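Local structure of KLLA0F12672p (Kluyveromyces lactis, 4M3O) at residues Ala3-Ile8 and Leu37-Lys41. The protein probably acts as a zinc-containing phosphatase of the RNA polymerase II C-terminal domain in transcription regulation, this chain being the N-terminal domain. Numbering follows the deposited sequence.
Sequences ATIEEI and LLITK
Leu37 sits at the apolar centre: its CD2 methyl packs against the side of Ile8, 3.9 Å from CG1, and also lies near the methyl of Ala3, with 4.3 Å between Leu37 CD2 and Ala3 CB. The leucine gets there because its CG is anti to the backbone N (chi1 -174°), which brings CD1 and CD2 up to Glu7, and CD2 on to Ile8. The next residue, Leu38, brings its own CD2 to the same alanine methyl, again 4.3 Å from Ala3 CB, so a single alanine methyl meets a branch from each of two consecutive leucines. Leu38 also touches Leu64 of helix 58-70, and Ile8 touches Ile52 of helix 46-52.

Moving outward, Glu7 bends at chi2 and sets OE1 against the branched end of Leu37, 3.5 Å from CD2, with CD1 close by. The other oxygen is taken by Lys41, whose extended chain comes from the opposite direction and places NZ 2.7 Å from Glu7 OE2. NZ meets OE2 from above the carboxylate plane, 40° out of it, in a salt bridge that is also a hydrogen bond. CD and CE of Lys41 also lie close to OE2, and the ion pair makes the polar edge of the contact beside Leu37.

At the backbone, Ala3 and Lys41 are the closest pair, their CA atoms 6.1 Å apart, just where helix 24-40 has ended. Ala3 bonds through its main chain to Asp42 and Lys44, pairing the short strands 2-3 and 42-43 in parallel. Helices 5-13 and 24-40 both lie between these strands in sequence. The side chain of Leu38 is about 14 Å from the zinc ion, and the contact is packing between parts of the fold: the N-terminal strand and the first turn of its helix dock onto the C-terminal end of helix 24-40 in the helical Rtr1/RPAP2 fold.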
ATOM      1  N   ALA A   3      -4.183   9.793   3.678  1.00 53.35           N
ATOM      2  CA  ALA A   3      -5.261   8.896   3.278  1.00 46.50           C
ATOM      3  C   ALA A   3      -5.766   8.052   4.454  1.00 47.06           C
ATOM      4  O   ALA A   3      -4.963   7.525   5.274  1.00 46.74           O
ATOM      5  CB  ALA A   3      -4.780   7.973   2.159  1.00 46.19           C
ATOM      6  N   THR A   4      -7.081   7.865   4.466  1.00 43.67           N
ATOM      7  CA  THR A   4      -7.794   7.112   5.516  1.00 46.86           C
ATOM      8  C   THR A   4      -8.734   6.108   4.884  1.00 39.53           C
ATOM      9  O   THR A   4      -9.007   6.206   3.712  1.00 39.36           O
ATOM     10  CB  THR A   4      -8.670   8.048   6.375  1.00 57.65           C
ATOM     11  OG1 THR A   4      -7.919   9.232   6.699  1.00 64.32           O
ATOM     12  CG2 THR A   4      -9.107   7.388   7.682  1.00 64.47           C
ATOM     13  N   ILE A   5      -9.215   5.149   5.678  1.00 40.36           N
ATOM     14  CA  ILE A   5     -10.197   4.147   5.240  1.00 42.57           C
ATOM     15  C   ILE A   5     -11.398   4.775   4.522  1.00 46.82           C
ATOM     16  O   ILE A   5     -11.848   4.336   3.404  1.00 42.15           O
ATOM     17  CB  ILE A   5     -10.704   3.371   6.470  1.00 44.22           C
ATOM     18  CG1 ILE A   5      -9.578   2.539   7.046  1.00 43.02           C
ATOM     19  CG2 ILE A   5     -11.902   2.511   6.087  1.00 46.75           C
ATOM     20  CD1 ILE A   5      -9.954   1.617   8.174  1.00 43.60           C
ATOM     21  N   GLU A   6     -11.896   5.836   5.165  1.00 45.22           N
ATOM     22  CA  GLU A   6     -13.084   6.579   4.699  1.00 47.77           C
ATOM     23  C   GLU A   6     -12.884   7.121   3.294  1.00 46.64           C
ATOM     24  O   GLU A   6     -13.728   7.003   2.409  1.00 45.47           O
ATOM     25  CB  GLU A   6     -13.383   7.740   5.688  1.00 53.35           C
ATOM     26  CG  GLU A   6     -14.041   7.316   7.040  1.00 56.95           C
ATOM     27  CD  GLU A   6     -13.257   6.296   7.886  1.00 64.86           C
ATOM     28  OE1 GLU A   6     -12.019   6.476   8.140  1.00 59.34           O
ATOM     29  OE2 GLU A   6     -13.892   5.293   8.316  1.00 70.21           O
ATOM     30  N   GLU A   7     -11.760   7.764   3.118  1.00 51.07           N
ATOM     31  CA  GLU A   7     -11.331   8.266   1.808  1.00 56.06           C
ATOM     32  C   GLU A   7     -11.203   7.187   0.716  1.00 49.62           C
ATOM     33  O   GLU A   7     -11.671   7.348  -0.413  1.00 44.26           O
ATOM     34  CB  GLU A   7      -9.968   8.905   2.015  1.00 59.68           C
ATOM     35  CG  GLU A   7      -9.821  10.277   1.435  1.00 67.27           C
ATOM     36  CD  GLU A   7      -8.803  10.313   0.356  1.00 69.15           C
ATOM     37  OE1 GLU A   7      -9.036   9.686  -0.696  1.00 89.08           O
ATOM     38  OE2 GLU A   7      -7.766  10.950   0.571  1.00 74.84           O
ATOM     39  N   ILE A   8     -10.527   6.093   1.047  1.00 45.69           N
ATOM     40  CA  ILE A   8     -10.400   4.960   0.104  1.00 41.83           C
ATOM     41  C   ILE A   8     -11.779   4.486  -0.355  1.00 41.99           C
ATOM     42  O   ILE A   8     -12.010   4.307  -1.548  1.00 42.83           O
ATOM     43  CB  ILE A   8      -9.592   3.821   0.721  1.00 44.02           C
ATOM     44  CG1 ILE A   8      -8.124   4.289   0.872  1.00 43.28           C
ATOM     45  CG2 ILE A   8      -9.651   2.544  -0.151  1.00 43.86           C
ATOM     46  CD1 ILE A   8      -7.381   3.519   1.920  1.00 43.16           C
ATOM     47  N   LEU A  37      -3.688   6.716  -5.396  1.00 41.14           N
ATOM     48  CA  LEU A  37      -3.980   7.471  -4.181  1.00 42.50           C
ATOM     49  C   LEU A  37      -2.794   7.392  -3.251  1.00 40.99           C
ATOM     50  O   LEU A  37      -2.415   8.393  -2.623  1.00 42.85           O
ATOM     51  CB  LEU A  37      -5.202   6.899  -3.451  1.00 45.41           C
ATOM     52  CG  LEU A  37      -5.643   7.743  -2.243  1.00 48.85           C
ATOM     53  CD1 LEU A  37      -5.990   9.165  -2.686  1.00 50.89           C
ATOM     54  CD2 LEU A  37      -6.843   7.093  -1.556  1.00 48.02           C
ATOM     55  N   LEU A  38      -2.153   6.222  -3.189  1.00 38.64           N
ATOM     56  CA  LEU A  38      -1.047   6.079  -2.195  1.00 39.73           C
ATOM     57  C   LEU A  38       0.313   6.623  -2.653  1.00 42.65           C
ATOM     58  O   LEU A  38       1.293   6.542  -1.925  1.00 42.99           O
ATOM     59  CB  LEU A  38      -0.921   4.615  -1.770  1.00 41.18           C
ATOM     60  CG  LEU A  38      -2.225   4.075  -1.137  1.00 42.92           C
ATOM     61  CD1 LEU A  38      -2.156   2.609  -0.809  1.00 43.53           C
ATOM     62  CD2 LEU A  38      -2.589   4.899   0.084  1.00 45.74           C
ATOM     63  N   ILE A  39       0.376   7.170  -3.858  1.00 43.23           N
ATOM     64  CA  ILE A  39       1.568   7.933  -4.283  1.00 48.26           C
ATOM     65  C   ILE A  39       1.386   9.457  -4.228  1.00 47.68           C
ATOM     66  O   ILE A  39       2.383  10.195  -4.143  1.00 52.58           O
ATOM     67  CB  ILE A  39       2.051   7.520  -5.683  1.00 50.22           C
ATOM     68  CG1 ILE A  39       1.050   7.998  -6.730  1.00 58.16           C
ATOM     69  CG2 ILE A  39       2.270   6.015  -5.691  1.00 49.94           C
ATOM     70  CD1 ILE A  39       1.695   8.824  -7.828  1.00 60.96           C
ATOM     71  N   THR A  40       0.124   9.908  -4.274  1.00 47.84           N
ATOM     72  CA  THR A  40      -0.240  11.308  -4.122  1.00 49.05           C
ATOM     73  C   THR A  40      -0.274  11.659  -2.659  1.00 48.88           C
ATOM     74  O   THR A  40       0.081  12.781  -2.315  1.00 52.66           O
ATOM     75  CB  THR A  40      -1.595  11.627  -4.783  1.00 50.09           C
ATOM     76  OG1 THR A  40      -2.569  10.638  -4.425  1.00 61.63           O
ATOM     77  CG2 THR A  40      -1.431  11.566  -6.239  1.00 54.20           C
ATOM     78  N   LYS A  41      -0.641  10.685  -1.806  1.00 46.10           N
ATOM     79  CA  LYS A  41      -0.815  10.883  -0.353  1.00 48.04           C
ATOM     80  C   LYS A  41      -0.160   9.753   0.436  1.00 47.77           C
ATOM     81  O   LYS A  41       0.101   8.674  -0.131  1.00 50.49           O
ATOM     82  CB  LYS A  41      -2.301  10.859   0.015  1.00 53.23           C
ATOM     83  CG  LYS A  41      -3.077  11.977  -0.625  1.00 60.45           C
ATOM     84  CD  LYS A  41      -4.569  11.836  -0.401  1.00 67.74           C
ATOM     85  CE  LYS A  41      -5.259  13.123  -0.860  1.00 70.87           C
ATOM     86  NZ  LYS A  41      -6.650  13.213  -0.352  1.00 69.47           N
TER